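Proline dehydrogenase (Bradyrhizobium japonicum USDA 110, PDB 3HAZ) probably oxidises proline to glutamate in two steps, using FAD for proline oxidation and NAD for oxidation of the semialdehyde intermediate. Local coordinates at residues A[287-301]-A[323-336]. Numbering follows the deposited sequence.
Sequences LELSLDVIAATLADP and VIDYVDALARAHDR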
# COMPACT_ATOMS: atom_id res chain seq x y z
N LEU A 287 33.11 33.81 -10.14
CA LEU A 287 34.13 33.76 -9.09
C LEU A 287 35.56 33.93 -9.63
O LEU A 287 36.31 34.80 -9.19
CB LEU A 287 34.03 32.46 -8.29
CG LEU A 287 35.07 32.34 -7.17
CD1 LEU A 287 35.04 33.56 -6.27
CD2 LEU A 287 34.87 31.06 -6.37
N GLU A 288 35.94 33.06 -10.56
CA GLU A 288 37.28 33.07 -11.13
C GLU A 288 37.62 34.40 -11.79
O GLU A 288 38.72 34.93 -11.61
CB GLU A 288 37.43 31.94 -12.15
CG GLU A 288 37.45 30.55 -11.56
CD GLU A 288 37.79 29.49 -12.59
OE1 GLU A 288 37.99 29.85 -13.77
OE2 GLU A 288 37.87 28.29 -12.22
N LEU A 289 36.68 34.92 -12.57
CA LEU A 289 36.90 36.18 -13.27
C LEU A 289 37.06 37.31 -12.26
O LEU A 289 37.93 38.17 -12.41
CB LEU A 289 35.73 36.48 -14.21
CG LEU A 289 35.85 37.75 -15.06
CD1 LEU A 289 37.11 37.71 -15.95
CD2 LEU A 289 34.60 37.96 -15.89
N SER A 290 36.25 37.30 -11.21
CA SER A 290 36.32 38.35 -10.20
C SER A 290 37.68 38.35 -9.50
O SER A 290 38.25 39.41 -9.25
CB SER A 290 35.19 38.18 -9.17
OG SER A 290 35.49 37.14 -8.25
N LEU A 291 38.18 37.17 -9.17
CA LEU A 291 39.48 37.05 -8.53
C LEU A 291 40.61 37.54 -9.46
O LEU A 291 41.59 38.13 -8.99
CB LEU A 291 39.73 35.61 -8.06
CG LEU A 291 38.82 35.15 -6.90
CD1 LEU A 291 39.01 33.67 -6.56
CD2 LEU A 291 39.05 36.00 -5.66
N ASP A 292 40.47 37.30 -10.76
CA ASP A 292 41.44 37.80 -11.74
C ASP A 292 41.46 39.33 -11.71
O ASP A 292 42.52 39.95 -11.69
CB ASP A 292 41.07 37.36 -13.15
CG ASP A 292 41.29 35.88 -13.38
OD1 ASP A 292 42.07 35.26 -12.62
OD2 ASP A 292 40.68 35.34 -14.32
N VAL A 293 40.27 39.92 -11.73
CA VAL A 293 40.14 41.37 -11.73
C VAL A 293 40.68 41.94 -10.42
O VAL A 293 41.46 42.89 -10.41
CB VAL A 293 38.68 41.79 -11.94
CG1 VAL A 293 38.47 43.26 -11.57
CG2 VAL A 293 38.26 41.52 -13.38
N ILE A 294 40.28 41.32 -9.31
CA ILE A 294 40.69 41.78 -7.98
C ILE A 294 42.20 41.72 -7.78
O ILE A 294 42.80 42.62 -7.20
CB ILE A 294 39.97 40.98 -6.87
CG1 ILE A 294 38.50 41.39 -6.79
CG2 ILE A 294 40.63 41.20 -5.52
CD1 ILE A 294 37.67 40.55 -5.84
N ALA A 295 42.82 40.65 -8.28
CA ALA A 295 44.26 40.47 -8.14
C ALA A 295 45.04 41.51 -8.94
O ALA A 295 46.03 42.06 -8.46
CB ALA A 295 44.67 39.06 -8.57
N ALA A 296 44.59 41.78 -10.16
CA ALA A 296 45.28 42.75 -11.01
C ALA A 296 45.13 44.16 -10.43
O ALA A 296 46.04 44.97 -10.49
CB ALA A 296 44.76 42.69 -12.44
N THR A 297 43.96 44.44 -9.86
CA THR A 297 43.74 45.72 -9.22
C THR A 297 44.64 45.87 -8.00
O THR A 297 45.31 46.89 -7.84
CB THR A 297 42.28 45.86 -8.79
OG1 THR A 297 41.43 45.67 -9.93
CG2 THR A 297 42.04 47.24 -8.19
N LEU A 298 44.65 44.85 -7.15
CA LEU A 298 45.38 44.91 -5.90
C LEU A 298 46.87 45.06 -6.15
O LEU A 298 47.60 45.63 -5.34
CB LEU A 298 45.12 43.65 -5.05
CG LEU A 298 45.89 43.56 -3.73
CD1 LEU A 298 45.40 44.62 -2.75
CD2 LEU A 298 45.78 42.17 -3.11
N ALA A 299 47.33 44.55 -7.29
CA ALA A 299 48.76 44.58 -7.60
C ALA A 299 49.29 45.98 -7.87
O ALA A 299 50.49 46.22 -7.77
CB ALA A 299 49.05 43.68 -8.77
N ASP A 300 48.41 46.92 -8.21
CA ASP A 300 48.85 48.27 -8.55
C ASP A 300 49.53 48.97 -7.37
O ASP A 300 48.95 49.07 -6.29
CB ASP A 300 47.69 49.12 -9.06
CG ASP A 300 48.15 50.42 -9.69
OD1 ASP A 300 48.54 51.33 -8.94
OD2 ASP A 300 48.12 50.53 -10.93
N PRO A 301 50.76 49.45 -7.58
CA PRO A 301 51.58 50.08 -6.54
C PRO A 301 50.86 51.22 -5.83
O PRO A 301 51.20 51.54 -4.69
CB PRO A 301 52.78 50.62 -7.31
CG PRO A 301 52.86 49.75 -8.53
CD PRO A 301 51.45 49.41 -8.88
N VAL A 323 39.49 29.82 -1.94
CA VAL A 323 39.49 31.26 -2.19
C VAL A 323 40.26 31.98 -1.08
O VAL A 323 41.03 32.92 -1.33
CB VAL A 323 38.06 31.83 -2.28
CG1 VAL A 323 38.10 33.34 -2.42
CG2 VAL A 323 37.31 31.19 -3.46
N ILE A 324 40.06 31.52 0.16
CA ILE A 324 40.76 32.10 1.30
C ILE A 324 42.27 31.91 1.17
O ILE A 324 43.04 32.83 1.42
CB ILE A 324 40.22 31.53 2.62
CG1 ILE A 324 38.79 32.02 2.85
CG2 ILE A 324 41.11 31.95 3.79
CD1 ILE A 324 38.13 31.43 4.08
N ASP A 325 42.69 30.71 0.76
CA ASP A 325 44.11 30.45 0.52
C ASP A 325 44.66 31.41 -0.53
O ASP A 325 45.76 31.95 -0.38
CB ASP A 325 44.33 29.02 0.03
CG ASP A 325 44.05 27.97 1.09
OD1 ASP A 325 44.08 28.30 2.30
OD2 ASP A 325 43.81 26.80 0.72
N TYR A 326 43.89 31.61 -1.59
CA TYR A 326 44.28 32.47 -2.70
C TYR A 326 44.40 33.92 -2.26
O TYR A 326 45.36 34.62 -2.61
CB TYR A 326 43.27 32.34 -3.86
CG TYR A 326 43.54 33.26 -5.03
CD1 TYR A 326 44.41 32.87 -6.05
CD2 TYR A 326 42.93 34.50 -5.12
CE1 TYR A 326 44.65 33.70 -7.13
CE2 TYR A 326 43.17 35.33 -6.19
CZ TYR A 326 44.04 34.93 -7.19
OH TYR A 326 44.28 35.77 -8.26
N VAL A 327 43.42 34.38 -1.49
CA VAL A 327 43.42 35.74 -1.00
C VAL A 327 44.60 36.00 -0.07
O VAL A 327 45.24 37.05 -0.14
CB VAL A 327 42.08 36.10 -0.30
CG1 VAL A 327 42.18 37.47 0.36
CG2 VAL A 327 40.95 36.07 -1.31
N ASP A 328 44.89 35.03 0.80
CA ASP A 328 46.04 35.17 1.70
C ASP A 328 47.36 35.25 0.93
O ASP A 328 48.20 36.09 1.24
CB ASP A 328 46.10 34.01 2.70
CG ASP A 328 47.15 34.24 3.78
OD1 ASP A 328 47.10 35.31 4.43
OD2 ASP A 328 48.01 33.37 3.98
N ALA A 329 47.53 34.38 -0.06
CA ALA A 329 48.74 34.39 -0.88
C ALA A 329 48.88 35.71 -1.61
O ALA A 329 49.97 36.25 -1.77
CB ALA A 329 48.71 33.24 -1.86
N LEU A 330 47.74 36.23 -2.07
CA LEU A 330 47.69 37.52 -2.73
C LEU A 330 48.20 38.59 -1.77
O LEU A 330 49.03 39.43 -2.13
CB LEU A 330 46.24 37.82 -3.12
CG LEU A 330 45.91 38.49 -4.45
CD1 LEU A 330 46.79 37.95 -5.56
CD2 LEU A 330 44.44 38.28 -4.76
N ALA A 331 47.71 38.54 -0.54
CA ALA A 331 48.09 39.52 0.47
C ALA A 331 49.59 39.46 0.78
O ALA A 331 50.26 40.50 0.86
CB ALA A 331 47.26 39.33 1.74
N ARG A 332 50.12 38.25 0.96
CA ARG A 332 51.54 38.10 1.27
C ARG A 332 52.40 38.52 0.09
O ARG A 332 53.43 39.17 0.27
CB ARG A 332 51.86 36.65 1.66
CG ARG A 332 51.05 36.11 2.83
CD ARG A 332 51.62 34.78 3.33
NE ARG A 332 52.21 33.99 2.26
CZ ARG A 332 51.59 33.01 1.60
NH1 ARG A 332 52.21 32.35 0.64
NH2 ARG A 332 50.33 32.70 1.91
N ALA A 333 51.98 38.16 -1.12
CA ALA A 333 52.77 38.43 -2.31
C ALA A 333 52.93 39.92 -2.58
O ALA A 333 53.97 40.37 -3.08
CB ALA A 333 52.15 37.74 -3.52
N HIS A 334 51.90 40.70 -2.25
CA HIS A 334 51.98 42.14 -2.46
C HIS A 334 52.24 42.88 -1.14
O HIS A 334 52.23 44.11 -1.09
CB HIS A 334 50.71 42.66 -3.15
CG HIS A 334 50.47 42.06 -4.51
ND1 HIS A 334 51.29 42.33 -5.59
CD2 HIS A 334 49.52 41.22 -4.96
CE1 HIS A 334 50.85 41.67 -6.64
NE2 HIS A 334 49.78 40.99 -6.29
N ASP A 335 52.49 42.10 -0.09
CA ASP A 335 52.68 42.63 1.26
C ASP A 335 51.61 43.66 1.64
O ASP A 335 51.93 44.81 1.96
CB ASP A 335 54.08 43.21 1.44
CG ASP A 335 54.40 43.53 2.89
OD1 ASP A 335 53.75 42.95 3.79
OD2 ASP A 335 55.29 44.37 3.14
N ARG A 336 50.35 43.24 1.60
CA ARG A 336 49.25 44.11 1.97
C ARG A 336 48.47 43.52 3.13
O ARG A 336 48.52 42.32 3.39
CB ARG A 336 48.30 44.33 0.78
CG ARG A 336 48.98 44.77 -0.51
CD ARG A 336 49.41 46.23 -0.47
NE ARG A 336 50.07 46.60 -1.72
CZ ARG A 336 49.43 46.91 -2.84
NH1 ARG A 336 50.11 47.20 -3.94
NH2 ARG A 336 48.10 46.93 -2.87
O HOH W 1 42.68 34.62 -10.16
O HOH W 2 48.20 39.84 -8.37
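Tyr326 lies along Leu291 and Ala295 of helix 287-298; with CG anti to the backbone N (chi1 177°) its ring extends toward that helix. From CB the ring runs past Leu291, coming out in the opposite direction: CD2 meets Leu291 CD2 at 4.2 Å and CE2 meets Leu291 CB at 3.9 Å. At the tip, OH lies 3.3 Å from Ala295 CB and shares a water with Asp292, the water donating to OD1; the carboxylate's other oxygen, OD2, is salt-bridged to Arg252 and Arg524. One turn on, Leu330 packs both methyls on Ala295 CB, and its CG meets Leu298 CD2. Ala299 CA sits over one face of the His334 ring in a CH-pi contact, while a water in the ring plane links NE2 to Ala295 O. In the Schellman motif ending helix 320-333, Arg336 N bonds Ala331 O; its NH1 donates to Asp300 O (3.2 Å) from above the carbonyl plane, and NH2 bonds Leu298 O weakly (2.8 Å). With an alanine in place of Arg336, Asp300 O is likely to lose this donor. Segments 287-298 and 323-333, nearly parallel at 14°, flank strand 309-314, as successive outer helices do in the beta-alpha-beta crossovers of the FAD-binding proline dehydrogenase barrel.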